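Local coordinates for protein FACT complex subunit SPT16 (Ashbya gossypii, PDB 6A8M) that probably acts in the FACT complex as a histone chaperone that reorganizes nucleosomes during transcription, replication and repair, this chain being its N-terminal part with the peptidase-like domain, at residues Y184-S189 with K429-Y434; G392-I397 with T420-S425. All coordinates share one frame; numbering follows the deposited sequence.

How the contacts relate
Both contacts involve the antiparallel five-stranded sheet of the peptidase-like domain, and their centres lie about 10 Å apart. Contact 2 pairs strands 394-405 and 412-424. Strand 427-430 follows at the edge of that sheet, and contact 1 sets its end and the loop after it on helix 179-208. The two contacts meet directly. Lys429 N lies 2.7 Å from Gln422 O, and Leu431 N lies 2.8 Å from Thr420 O, both probable backbone hydrogen bonds. The helix also reaches contact 2 by packing: Ser189 OG is 3.4 Å from Thr420 CG2. In sequence, both segments of contact 2 fall between those of contact 1.

Contact 1 (Y184-S189 with K429-Y434); sequences YLQVSS and KVLTNY
Leu431 lays its side chain on the helical turn made by Leu185, Gln186 and Ser189. Leu431 CB lies 3.3 Å from Ser189 OG. Leu431 CD1 reaches the backbone side of the turn and lies 4.0 Å from Leu185 CB. Leu431 CD2 lies 3.4 Å from Gln186 OE1. Next to this, Thr432 CG2 packs on Ser189 CB at 3.7 Å. This inner part is tight and buried. Tyr298 and Ser300 of strand 298-308 touch Leu185 and Ser189 there, respectively.

The polar grip comes from Gln186. Its chain bends at chi2 (67°), which turns CD out of the line of the chain. Gln186 NE2 donates to Leu431 O at 2.9 Å. The acceptor lies in the amide plane, and the donor is tilted only modestly from the carbonyl plane. Ser189 OG turns back along its own helix and donates to Leu185 O at 2.9 Å. That oxygen also accepts the backbone N of Ser189, from the other face of its plane. The serine hydroxyl can therefore lie against a leucine without losing its hydrogen bond.

The outer side is looser. Lys429 is exposed, and its side chain crosses that of Gln186 at about a right angle, with Lys429 CE 3.9 Å from Gln186 OE1. A water is hydrogen-bonded to both Gln186 OE1 and Asn433 OD1 and so bridges the segments. Further along, the backbone N atoms of Asn433 and Tyr434 bond to Asp193 of the same helix.

The contact thus joins helix 179-208 to the end of edge strand 427-430. The Gln186 amide bonds the Leu431 carbonyl just past the strand end. The Ser189 hydroxyl is satisfied within its helix, so it brings no unmet donor against Leu431. The more polar, water-bridged side lies toward solvent.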
loop_
_atom_site.group_PDB
_atom_site.type_symbol
_atom_site.label_atom_id
_atom_site.label_comp_id
_atom_site.label_asym_id
_atom_site.label_seq_id
_atom_site.Cartn_x
_atom_site.Cartn_y
_atom_site.Cartn_z
ATOM N N TYR A 184 -6.963 -10.495 -4.469
ATOM C CA TYR A 184 -5.719 -10.495 -3.699
ATOM C C TYR A 184 -5.855 -9.659 -2.435
ATOM O O TYR A 184 -5.290 -10.010 -1.390
ATOM C CB TYR A 184 -4.553 -9.995 -4.546
ATOM C CG TYR A 184 -4.264 -10.858 -5.757
ATOM C CD1 TYR A 184 -4.439 -12.249 -5.724
ATOM C CD2 TYR A 184 -3.790 -10.277 -6.927
ATOM C CE1 TYR A 184 -4.176 -13.021 -6.845
ATOM C CE2 TYR A 184 -3.498 -11.043 -8.046
ATOM C CZ TYR A 184 -3.695 -12.412 -7.999
ATOM O OH TYR A 184 -3.420 -13.160 -9.125
ATOM N N LEU A 185 -6.574 -8.530 -2.513
ATOM C CA LEU A 185 -6.801 -7.714 -1.323
ATOM C C LEU A 185 -7.637 -8.455 -0.282
ATOM O O LEU A 185 -7.427 -8.268 0.926
ATOM C CB LEU A 185 -7.488 -6.390 -1.702
ATOM C CG LEU A 185 -6.550 -5.427 -2.420
ATOM C CD1 LEU A 185 -7.391 -4.393 -3.173
ATOM C CD2 LEU A 185 -5.661 -4.714 -1.445
ATOM N N GLN A 186 -8.586 -9.294 -0.711
ATOM C CA GLN A 186 -9.334 -10.066 0.279
ATOM C C GLN A 186 -8.459 -11.145 0.912
ATOM O O GLN A 186 -8.564 -11.410 2.116
ATOM C CB GLN A 186 -10.598 -10.675 -0.347
ATOM C CG GLN A 186 -11.410 -11.517 0.645
ATOM C CD GLN A 186 -12.037 -10.708 1.776
ATOM O OE1 GLN A 186 -13.207 -10.298 1.686
ATOM N NE2 GLN A 186 -11.283 -10.524 2.876
ATOM N N VAL A 187 -7.596 -11.790 0.121
ATOM C CA VAL A 187 -6.685 -12.778 0.691
ATOM C C VAL A 187 -5.785 -12.105 1.710
ATOM O O VAL A 187 -5.648 -12.568 2.848
ATOM C CB VAL A 187 -5.851 -13.459 -0.410
ATOM C CG1 VAL A 187 -4.803 -14.382 0.211
ATOM C CG2 VAL A 187 -6.744 -14.278 -1.358
ATOM N N SER A 188 -5.175 -10.990 1.307
ATOM C CA SER A 188 -4.297 -10.238 2.199
ATOM C C SER A 188 -5.012 -9.866 3.491
ATOM O O SER A 188 -4.458 -10.017 4.593
ATOM C CB SER A 188 -3.821 -8.978 1.485
ATOM O OG SER A 188 -3.005 -8.220 2.354
ATOM N N SER A 189 -6.236 -9.340 3.369
ATOM C CA SER A 189 -6.991 -8.901 4.537
ATOM C C SER A 189 -7.296 -10.064 5.468
ATOM O O SER A 189 -7.223 -9.920 6.701
ATOM C CB SER A 189 -8.297 -8.215 4.113
ATOM O OG SER A 189 -8.035 -6.978 3.443
ATOM N N LYS A 429 -17.376 -2.777 1.327
ATOM C CA LYS A 429 -17.313 -4.121 1.892
ATOM C C LYS A 429 -16.078 -4.176 2.776
ATOM O O LYS A 429 -14.967 -3.899 2.306
ATOM C CB LYS A 429 -17.256 -5.175 0.778
ATOM C CG LYS A 429 -17.004 -6.611 1.230
ATOM C CD LYS A 429 -16.819 -7.526 0.002
ATOM C CE LYS A 429 -16.647 -8.988 0.385
ATOM N NZ LYS A 429 -17.254 -9.884 -0.643
ATOM N N VAL A 430 -16.268 -4.480 4.057
ATOM C CA VAL A 430 -15.141 -4.555 4.987
ATOM C C VAL A 430 -14.443 -5.898 4.790
ATOM O O VAL A 430 -15.065 -6.961 4.913
ATOM C CB VAL A 430 -15.613 -4.372 6.437
ATOM C CG1 VAL A 430 -14.454 -4.487 7.416
ATOM C CG2 VAL A 430 -16.354 -3.026 6.599
ATOM N N LEU A 431 -13.149 -5.857 4.453
ATOM C CA LEU A 431 -12.422 -7.080 4.133
ATOM C C LEU A 431 -11.782 -7.737 5.351
ATOM O O LEU A 431 -11.560 -8.953 5.338
ATOM C CB LEU A 431 -11.339 -6.793 3.089
ATOM C CG LEU A 431 -11.796 -6.154 1.765
ATOM C CD1 LEU A 431 -10.605 -6.138 0.809
ATOM C CD2 LEU A 431 -12.965 -6.926 1.142
ATOM N N THR A 432 -11.468 -6.961 6.383
ATOM C CA THR A 432 -10.872 -7.445 7.630
ATOM C C THR A 432 -12.010 -7.650 8.626
ATOM O O THR A 432 -12.678 -6.684 9.023
ATOM C CB THR A 432 -9.844 -6.444 8.166
ATOM O OG1 THR A 432 -10.393 -5.121 8.092
ATOM C CG2 THR A 432 -8.545 -6.468 7.336
ATOM N N ASN A 433 -12.254 -8.908 9.007
ATOM C CA ASN A 433 -13.418 -9.276 9.800
ATOM C C ASN A 433 -13.051 -9.771 11.191
ATOM O O ASN A 433 -13.931 -10.237 11.917
ATOM C CB ASN A 433 -14.255 -10.319 9.046
ATOM C CG ASN A 433 -14.686 -9.818 7.672
ATOM O OD1 ASN A 433 -14.426 -10.454 6.637
ATOM N ND2 ASN A 433 -15.332 -8.654 7.653
ATOM N N TYR A 434 -11.794 -9.622 11.613
ATOM C CA TYR A 434 -11.455 -9.922 12.997
ATOM C C TYR A 434 -12.298 -9.050 13.925
ATOM O O TYR A 434 -12.566 -7.882 13.631
ATOM C CB TYR A 434 -9.957 -9.712 13.256
ATOM C CG TYR A 434 -9.588 -10.061 14.673
ATOM C CD1 TYR A 434 -9.525 -11.399 15.088
ATOM C CD2 TYR A 434 -9.365 -9.072 15.616
ATOM C CE1 TYR A 434 -9.216 -11.722 16.407
ATOM C CE2 TYR A 434 -9.062 -9.390 16.924
ATOM C CZ TYR A 434 -8.992 -10.707 17.318
ATOM O OH TYR A 434 -8.699 -11.015 18.634
HETATM O O HOH W 1 -15.104 -9.752 3.865
#

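Contact 2 (G392-I397 with T420-S425); sequences GDCFNI and TVQLTS
Gln422 CG is anti to the backbone N (chi1 174°), and the chain then bends at chi2 (72°), which carries CD back toward the start of segment 392-397. Cys394 SG is also anti to its backbone N, which sets it beside Thr420, 3.6 Å from CG2. Gln422 OE1 lies 3.6 Å from Cys394 CB. Gln422 NE2 donates to Leu423 O in its own strand, and weakly to Gly392 O at 3.0 Å. Leu423 O also accepts from Gly392 N, and the two donors come from opposite faces of its carbonyl plane. An alanine in place of Gln422 would probably leave Leu423 O with one donor fewer and Gly392 O without this weak bond, and open a gap beside Cys394.

The backbone pairing continues along the strands. Leu423 N donates to Asp393 O at 2.8 Å. Phe395 and Val421 form a hydrogen-bonded pair, each N giving to the other's O. Cys394 with Gln422 and Asn396 with Thr420 are non-hydrogen-bonded pairs.

Phe395 and Val421 point to the other face of the sheet. There Leu423 CD2 meets the edge of the Phe395 ring, 3.5 Å from CE2, and Ile397 CG1 packs on Val421 CG2 at 3.8 Å. Phe378 makes an edge-to-face contact with the same ring. The face with Cys394, Thr420 and Gln422 is covered by helix 179-208, through Leu185 and Ser189.

At Gly392 the backbone has positive phi (95°), where a CB would crowd the preceding carbonyl. The two segments form the open end of the antiparallel hairpin of strands 394-405 and 412-424, with helix 179-208 on one face, in the M24 peptidase-like part of Spt16.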
loop_
_atom_site.group_PDB
_atom_site.type_symbol
_atom_site.label_atom_id
_atom_site.label_comp_id
_atom_site.label_asym_id
_atom_site.label_seq_id
_atom_site.Cartn_x
_atom_site.Cartn_y
_atom_site.Cartn_z
ATOM N N GLY A 392 -14.453 0.399 -6.820
ATOM C CA GLY A 392 -13.233 -0.375 -6.983
ATOM C C GLY A 392 -12.051 0.121 -6.189
ATOM O O GLY A 392 -11.007 -0.570 -6.139
ATOM N N ASP A 393 -12.157 1.296 -5.580
ATOM C CA ASP A 393 -11.104 1.745 -4.682
ATOM C C ASP A 393 -11.092 0.903 -3.416
ATOM O O ASP A 393 -12.134 0.466 -2.930
ATOM C CB ASP A 393 -11.304 3.209 -4.292
ATOM C CG ASP A 393 -10.953 4.174 -5.416
ATOM O OD1 ASP A 393 -10.432 3.726 -6.458
ATOM O OD2 ASP A 393 -11.248 5.380 -5.247
ATOM N N CYS A 394 -9.895 0.703 -2.870
ATOM C CA CYS A 394 -9.721 0.017 -1.601
ATOM C C CYS A 394 -9.072 0.983 -0.625
ATOM O O CYS A 394 -8.063 1.611 -0.961
ATOM C CB CYS A 394 -8.841 -1.222 -1.768
ATOM S SG CYS A 394 -8.662 -2.203 -0.261
ATOM N N PHE A 395 -9.632 1.086 0.581
ATOM C CA PHE A 395 -9.108 2.017 1.577
ATOM C C PHE A 395 -8.628 1.300 2.828
ATOM O O PHE A 395 -9.160 0.260 3.241
ATOM C CB PHE A 395 -10.171 3.065 1.983
ATOM C CG PHE A 395 -10.547 3.973 0.869
ATOM C CD1 PHE A 395 -9.850 5.161 0.666
ATOM C CD2 PHE A 395 -11.545 3.604 -0.019
ATOM C CE1 PHE A 395 -10.172 5.984 -0.400
ATOM C CE2 PHE A 395 -11.881 4.428 -1.077
ATOM C CZ PHE A 395 -11.179 5.613 -1.267
ATOM N N ASN A 396 -7.588 1.888 3.423
ATOM C CA ASN A 396 -7.239 1.695 4.826
ATOM C C ASN A 396 -7.981 2.778 5.602
ATOM O O ASN A 396 -7.607 3.947 5.540
ATOM C CB ASN A 396 -5.727 1.807 4.979
ATOM C CG ASN A 396 -5.272 1.812 6.417
ATOM O OD1 ASN A 396 -5.995 1.374 7.304
ATOM N ND2 ASN A 396 -4.046 2.283 6.643
ATOM N N ILE A 397 -9.067 2.410 6.279
ATOM C CA ILE A 397 -9.806 3.363 7.106
ATOM C C ILE A 397 -9.250 3.204 8.512
ATOM O O ILE A 397 -9.516 2.199 9.181
ATOM C CB ILE A 397 -11.320 3.101 7.058
ATOM C CG1 ILE A 397 -11.833 3.152 5.617
ATOM C CG2 ILE A 397 -12.078 4.088 7.936
ATOM C CD1 ILE A 397 -11.677 4.537 4.964
ATOM N N THR A 420 -9.697 -2.658 6.519
ATOM C CA THR A 420 -9.561 -2.547 5.070
ATOM C C THR A 420 -10.945 -2.605 4.432
ATOM O O THR A 420 -11.733 -3.508 4.725
ATOM C CB THR A 420 -8.658 -3.666 4.564
ATOM O OG1 THR A 420 -7.396 -3.551 5.244
ATOM C CG2 THR A 420 -8.443 -3.583 3.059
ATOM N N VAL A 421 -11.255 -1.622 3.594
ATOM C CA VAL A 421 -12.597 -1.468 3.035
ATOM C C VAL A 421 -12.499 -1.366 1.520
ATOM O O VAL A 421 -11.770 -0.516 0.998
ATOM C CB VAL A 421 -13.309 -0.223 3.597
ATOM C CG1 VAL A 421 -14.723 -0.106 2.992
ATOM C CG2 VAL A 421 -13.356 -0.250 5.139
ATOM N N GLN A 422 -13.256 -2.202 0.825
ATOM C CA GLN A 422 -13.293 -2.255 -0.625
ATOM C C GLN A 422 -14.590 -1.629 -1.113
ATOM O O GLN A 422 -15.667 -2.028 -0.677
ATOM C CB GLN A 422 -13.215 -3.705 -1.101
ATOM C CG GLN A 422 -13.398 -3.863 -2.589
ATOM C CD GLN A 422 -12.188 -3.372 -3.368
ATOM O OE1 GLN A 422 -11.054 -3.789 -3.109
ATOM N NE2 GLN A 422 -12.420 -2.484 -4.324
ATOM N N LEU A 423 -14.499 -0.668 -2.033
ATOM C CA LEU A 423 -15.701 -0.177 -2.707
ATOM C C LEU A 423 -16.076 -1.163 -3.794
ATOM O O LEU A 423 -15.267 -1.427 -4.688
ATOM C CB LEU A 423 -15.471 1.203 -3.324
ATOM C CG LEU A 423 -15.713 2.453 -2.480
ATOM C CD1 LEU A 423 -17.190 2.568 -2.059
ATOM C CD2 LEU A 423 -14.807 2.432 -1.280
ATOM N N THR A 424 -17.295 -1.699 -3.728
ATOM C CA THR A 424 -17.849 -2.549 -4.771
ATOM C C THR A 424 -19.140 -1.946 -5.314
ATOM O O THR A 424 -19.661 -0.949 -4.799
ATOM C CB THR A 424 -18.136 -3.965 -4.250
ATOM O OG1 THR A 424 -19.317 -3.937 -3.447
ATOM C CG2 THR A 424 -16.978 -4.452 -3.398
ATOM N N SER A 425 -19.667 -2.571 -6.370
ATOM C CA SER A 425 -20.939 -2.093 -6.909
ATOM C C SER A 425 -22.049 -2.209 -5.871
ATOM O O SER A 425 -23.005 -1.426 -5.894
ATOM C CB SER A 425 -21.309 -2.863 -8.186
ATOM O OG SER A 425 -20.355 -2.654 -9.216
#